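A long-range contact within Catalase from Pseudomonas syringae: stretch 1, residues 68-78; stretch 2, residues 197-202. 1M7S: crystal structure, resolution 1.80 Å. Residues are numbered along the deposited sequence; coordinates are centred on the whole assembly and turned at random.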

ATOM      1  N   ILE A  68     -20.970   5.117  39.766  1.00 16.87           N
ATOM      2  CA  ILE A  68     -19.608   5.657  39.802  1.00 15.23           C
ATOM      3  C   ILE A  68     -19.592   7.002  39.091  1.00 16.15           C
ATOM      4  O   ILE A  68     -18.575   7.514  38.602  1.00 15.07           O
ATOM      5  CB  ILE A  68     -18.469   4.733  39.357  1.00 15.07           C
ATOM      6  CG1 ILE A  68     -18.688   4.226  37.933  1.00 14.03           C
ATOM      7  CG2 ILE A  68     -18.252   3.565  40.329  1.00 15.37           C
ATOM      8  CD1 ILE A  68     -17.424   3.597  37.357  1.00 15.83           C
ATOM      9  N   SER A  69     -20.688   7.781  39.200  1.00 17.96           N
ATOM     10  CA  SER A  69     -20.768   9.126  38.614  1.00 20.38           C
ATOM     11  C   SER A  69     -19.744  10.083  39.215  1.00 20.95           C
ATOM     12  O   SER A  69     -19.215  11.036  38.626  1.00 21.62           O
ATOM     13  CB  SER A  69     -22.211   9.665  38.781  1.00 22.12           C
ATOM     14  OG  SER A  69     -22.441   9.760  40.184  1.00 25.01           O
ATOM     15  N   ASP A  70     -19.350   9.834  40.452  1.00 20.91           N
ATOM     16  CA  ASP A  70     -18.323  10.466  41.248  1.00 24.16           C
ATOM     17  C   ASP A  70     -16.927  10.296  40.646  1.00 21.24           C
ATOM     18  O   ASP A  70     -16.022  11.129  40.764  1.00 21.02           O
ATOM     19  CB  ASP A  70     -18.430   9.810  42.644  1.00 26.90           C
ATOM     20  CG  ASP A  70     -18.972   8.382  42.582  1.00 31.07           C
ATOM     21  OD1 ASP A  70     -20.217   8.100  42.504  1.00 30.50           O
ATOM     22  OD2 ASP A  70     -18.148   7.430  42.575  1.00 32.90           O
ATOM     23  N   LEU A  71     -16.701   9.185  39.934  1.00 17.99           N
ATOM     24  CA  LEU A  71     -15.445   8.905  39.266  1.00 15.25           C
ATOM     25  C   LEU A  71     -15.486   9.287  37.783  1.00 14.92           C
ATOM     26  O   LEU A  71     -14.501   9.862  37.280  1.00 15.33           O
ATOM     27  CB  LEU A  71     -15.146   7.392  39.335  1.00 14.47           C
ATOM     28  CG  LEU A  71     -15.168   6.727  40.721  1.00 16.73           C
ATOM     29  CD1 LEU A  71     -14.549   5.337  40.626  1.00 19.61           C
ATOM     30  CD2 LEU A  71     -14.496   7.560  41.803  1.00 19.42           C
ATOM     31  N   SER A  72     -16.558   8.946  37.082  1.00 12.76           N
ATOM     32  CA  SER A  72     -16.569   9.200  35.627  1.00 11.68           C
ATOM     33  C   SER A  72     -17.935   9.628  35.127  1.00 11.15           C
ATOM     34  O   SER A  72     -18.943   9.090  35.557  1.00 11.43           O
ATOM     35  CB  SER A  72     -16.101   7.913  34.905  1.00 11.64           C
ATOM     36  OG  SER A  72     -16.035   8.111  33.493  1.00 13.49           O
ATOM     37  N   LYS A  73     -17.909  10.548  34.203  1.00 12.06           N
ATOM     38  CA  LYS A  73     -19.132  10.966  33.504  1.00 14.70           C
ATOM     39  C   LYS A  73     -19.465  10.025  32.347  1.00 15.52           C
ATOM     40  O   LYS A  73     -20.497  10.207  31.663  1.00 14.77           O
ATOM     41  CB  LYS A  73     -19.007  12.392  33.063  1.00 15.61           C
ATOM     42  CG  LYS A  73     -17.972  12.660  31.968  1.00 17.87           C
ATOM     43  CD  LYS A  73     -17.772  14.163  31.830  1.00 20.17           C
ATOM     44  CE  LYS A  73     -16.611  14.464  30.907  1.00 22.43           C
ATOM     45  NZ  LYS A  73     -16.392  15.907  30.666  1.00 24.52           N
ATOM     46  N   ALA A  74     -18.622   9.051  32.000  1.00 13.45           N
ATOM     47  CA  ALA A  74     -18.930   8.238  30.812  1.00 12.28           C
ATOM     48  C   ALA A  74     -20.187   7.395  30.926  1.00 11.43           C
ATOM     49  O   ALA A  74     -20.357   6.640  31.878  1.00 11.13           O
ATOM     50  CB  ALA A  74     -17.739   7.364  30.426  1.00 11.57           C
ATOM     51  N   THR A  75     -21.026   7.451  29.881  1.00 12.41           N
ATOM     52  CA  THR A  75     -22.270   6.670  29.839  1.00 12.71           C
ATOM     53  C   THR A  75     -22.139   5.180  29.983  1.00 11.53           C
ATOM     54  O   THR A  75     -23.007   4.489  30.562  1.00 13.49           O
ATOM     55  CB  THR A  75     -23.041   6.990  28.508  1.00 12.42           C
ATOM     56  OG1 THR A  75     -23.169   8.410  28.445  1.00 15.47           O
ATOM     57  CG2 THR A  75     -24.443   6.394  28.506  1.00 14.07           C
ATOM     58  N   VAL A  76     -21.034   4.555  29.513  1.00 10.94           N
ATOM     59  CA  VAL A  76     -20.821   3.120  29.645  1.00 10.39           C
ATOM     60  C   VAL A  76     -20.852   2.626  31.078  1.00  9.77           C
ATOM     61  O   VAL A  76     -21.172   1.461  31.344  1.00 11.42           O
ATOM     62  CB  VAL A  76     -19.472   2.722  28.935  1.00  9.32           C
ATOM     63  CG1 VAL A  76     -18.282   3.336  29.671  1.00  8.31           C
ATOM     64  CG2 VAL A  76     -19.336   1.225  28.828  1.00 10.54           C
ATOM     65  N   PHE A  77     -20.574   3.460  32.090  1.00 11.25           N
ATOM     66  CA  PHE A  77     -20.592   3.097  33.471  1.00 10.69           C
ATOM     67  C   PHE A  77     -21.923   3.424  34.190  1.00 13.61           C
ATOM     68  O   PHE A  77     -22.021   3.088  35.365  1.00 11.82           O
ATOM     69  CB  PHE A  77     -19.480   3.849  34.209  1.00 11.69           C
ATOM     70  CG  PHE A  77     -18.084   3.637  33.666  1.00 14.86           C
ATOM     71  CD1 PHE A  77     -17.314   4.725  33.292  1.00 15.04           C
ATOM     72  CD2 PHE A  77     -17.578   2.356  33.531  1.00 14.35           C
ATOM     73  CE1 PHE A  77     -16.017   4.527  32.824  1.00 17.47           C
ATOM     74  CE2 PHE A  77     -16.301   2.156  33.053  1.00 17.23           C
ATOM     75  CZ  PHE A  77     -15.511   3.247  32.697  1.00 15.56           C
ATOM     76  N   LYS A  78     -22.884   3.996  33.482  1.00 11.45           N
ATOM     77  CA  LYS A  78     -24.184   4.305  34.150  1.00 14.78           C
ATOM     78  C   LYS A  78     -24.926   3.044  34.496  1.00 13.38           C
ATOM     79  O   LYS A  78     -25.161   2.173  33.640  1.00 14.14           O
ATOM     80  CB  LYS A  78     -24.946   5.174  33.164  1.00 18.83           C
ATOM     81  CG  LYS A  78     -26.441   5.322  33.358  1.00 25.81           C
ATOM     82  CD  LYS A  78     -26.947   6.263  32.257  1.00 29.06           C
ATOM     83  CE  LYS A  78     -28.264   5.748  31.712  1.00 31.86           C
ATOM     84  NZ  LYS A  78     -28.242   4.281  31.423  1.00 32.35           N
ATOM     85  N   LYS A 197      -7.246   7.463  33.792  1.00 10.31           N
ATOM     86  CA  LYS A 197      -7.731   8.631  34.539  1.00 10.12           C
ATOM     87  C   LYS A 197      -9.210   8.782  34.203  1.00 11.36           C
ATOM     88  O   LYS A 197      -9.566   8.999  33.034  1.00 13.50           O
ATOM     89  CB  LYS A 197      -6.882   9.831  34.145  1.00 11.02           C
ATOM     90  CG  LYS A 197      -7.234  11.219  34.535  1.00 14.72           C
ATOM     91  CD  LYS A 197      -6.527  12.355  33.792  1.00 15.40           C
ATOM     92  CE  LYS A 197      -5.004  12.238  33.777  1.00 14.90           C
ATOM     93  NZ  LYS A 197      -4.420  13.584  33.411  1.00 14.74           N
ATOM     94  N   LEU A 198     -10.057   8.667  35.212  1.00 10.40           N
ATOM     95  CA  LEU A 198     -11.480   8.873  35.031  1.00 12.10           C
ATOM     96  C   LEU A 198     -11.812  10.333  35.431  1.00 11.74           C
ATOM     97  O   LEU A 198     -11.333  10.750  36.489  1.00 11.50           O
ATOM     98  CB  LEU A 198     -12.333   7.904  35.858  1.00 11.95           C
ATOM     99  CG  LEU A 198     -12.166   6.429  35.441  1.00 14.91           C
ATOM    100  CD1 LEU A 198     -13.190   5.505  36.102  1.00 16.18           C
ATOM    101  CD2 LEU A 198     -12.258   6.261  33.944  1.00 15.92           C
ATOM    102  N   VAL A 199     -12.623  10.965  34.624  1.00 11.03           N
ATOM    103  CA  VAL A 199     -12.953  12.373  34.894  1.00 12.45           C
ATOM    104  C   VAL A 199     -14.470  12.503  35.026  1.00 13.30           C
ATOM    105  O   VAL A 199     -15.256  11.874  34.304  1.00 11.76           O
ATOM    106  CB  VAL A 199     -12.183  13.368  34.036  1.00 18.42           C
ATOM    107  CG1 VAL A 199     -11.309  12.766  32.935  1.00 16.21           C
ATOM    108  CG2 VAL A 199     -12.967  14.578  33.572  1.00 16.46           C
ATOM    109  N   ASN A 200     -14.852  13.220  36.100  1.00 12.50           N
ATOM    110  CA  ASN A 200     -16.283  13.337  36.399  1.00 13.60           C
ATOM    111  C   ASN A 200     -16.844  14.620  35.832  1.00 14.99           C
ATOM    112  O   ASN A 200     -16.112  15.445  35.285  1.00 14.41           O
ATOM    113  CB  ASN A 200     -16.488  13.138  37.886  1.00 13.30           C
ATOM    114  CG  ASN A 200     -16.033  14.273  38.786  1.00 14.05           C
ATOM    115  OD1 ASN A 200     -15.779  15.394  38.347  1.00 16.00           O
ATOM    116  ND2 ASN A 200     -15.904  14.018  40.085  1.00 14.14           N
ATOM    117  N   ALA A 201     -18.167  14.816  36.013  1.00 16.90           N
ATOM    118  CA  ALA A 201     -18.775  16.035  35.448  1.00 19.68           C
ATOM    119  C   ALA A 201     -18.255  17.320  36.065  1.00 20.86           C
ATOM    120  O   ALA A 201     -18.284  18.344  35.342  1.00 21.69           O
ATOM    121  CB  ALA A 201     -20.289  15.926  35.492  1.00 18.51           C
ATOM    122  N   LYS A 202     -17.628  17.335  37.246  1.00 21.48           N
ATOM    123  CA  LYS A 202     -17.021  18.558  37.754  1.00 24.24           C
ATOM    124  C   LYS A 202     -15.597  18.773  37.281  1.00 24.23           C
ATOM    125  O   LYS A 202     -14.942  19.775  37.587  1.00 23.94           O
ATOM    126  CB  LYS A 202     -17.059  18.528  39.304  1.00 27.36           C
ATOM    127  CG  LYS A 202     -18.511  18.351  39.740  1.00 30.60           C
ATOM    128  CD  LYS A 202     -18.798  18.848  41.134  1.00 33.30           C
ATOM    129  CE  LYS A 202     -19.136  17.712  42.087  1.00 34.43           C
ATOM    130  NZ  LYS A 202     -18.159  16.599  41.924  1.00 36.25           N
TER
HETATM  131  O   HOH W   1     -19.902  12.567  36.787  1.00 22.81           O
HETATM  132  O   HOH W   2     -15.693  17.043  32.839  1.00 25.27           O

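Stretch 1 is mostly loop, with a short 3-10 segment at 75-77. Stretch 2 is the end of a strand, 197-199, followed by a turn or loop. Together they bury 406 Å². The nearest CA atoms are those of S72 and N200, 4.2 Å apart. One direct backbone hydrogen bond joins the stretches: K73 N donates to V199 O at 3.0 Å. V199 O also receives a CA-H...O contact from S72 CA at 3.3 Å. L71 O lies 3.4 Å from V199 N, but the angle is too poor for a hydrogen bond.

N200 adds a side-chain bond. N200 ND2 donates to D70 O at 3.0 Å, with a nearly straight angle of 161°. At the other end of the amide, N200 OD1 accepts a weak bond from K202 N at 2.9 Å. An asparagine can therefore serve both stretches at once.

L198 points toward stretch 1 and is buried. L198 CD1 lies 4.2 Å from L71 CB, and L198 CD2 lies 4.3 Å from F77 CE1. L198 thus packs against both L71 and F77. S72 is also buried; S72 OG accepts a bond from A74 N at 3.1 Å, and it is hydrogen-bonded elsewhere in the structure as well, so the buried hydroxyl is satisfied. K73 points toward stretch 2, and K73 CB packs 3.9 Å from A201 N.

Two waters complete the contact. Water 1 links S69 O with A201 N. The extended K73 chain carries K73 NZ to water 2, which links it with N200 O.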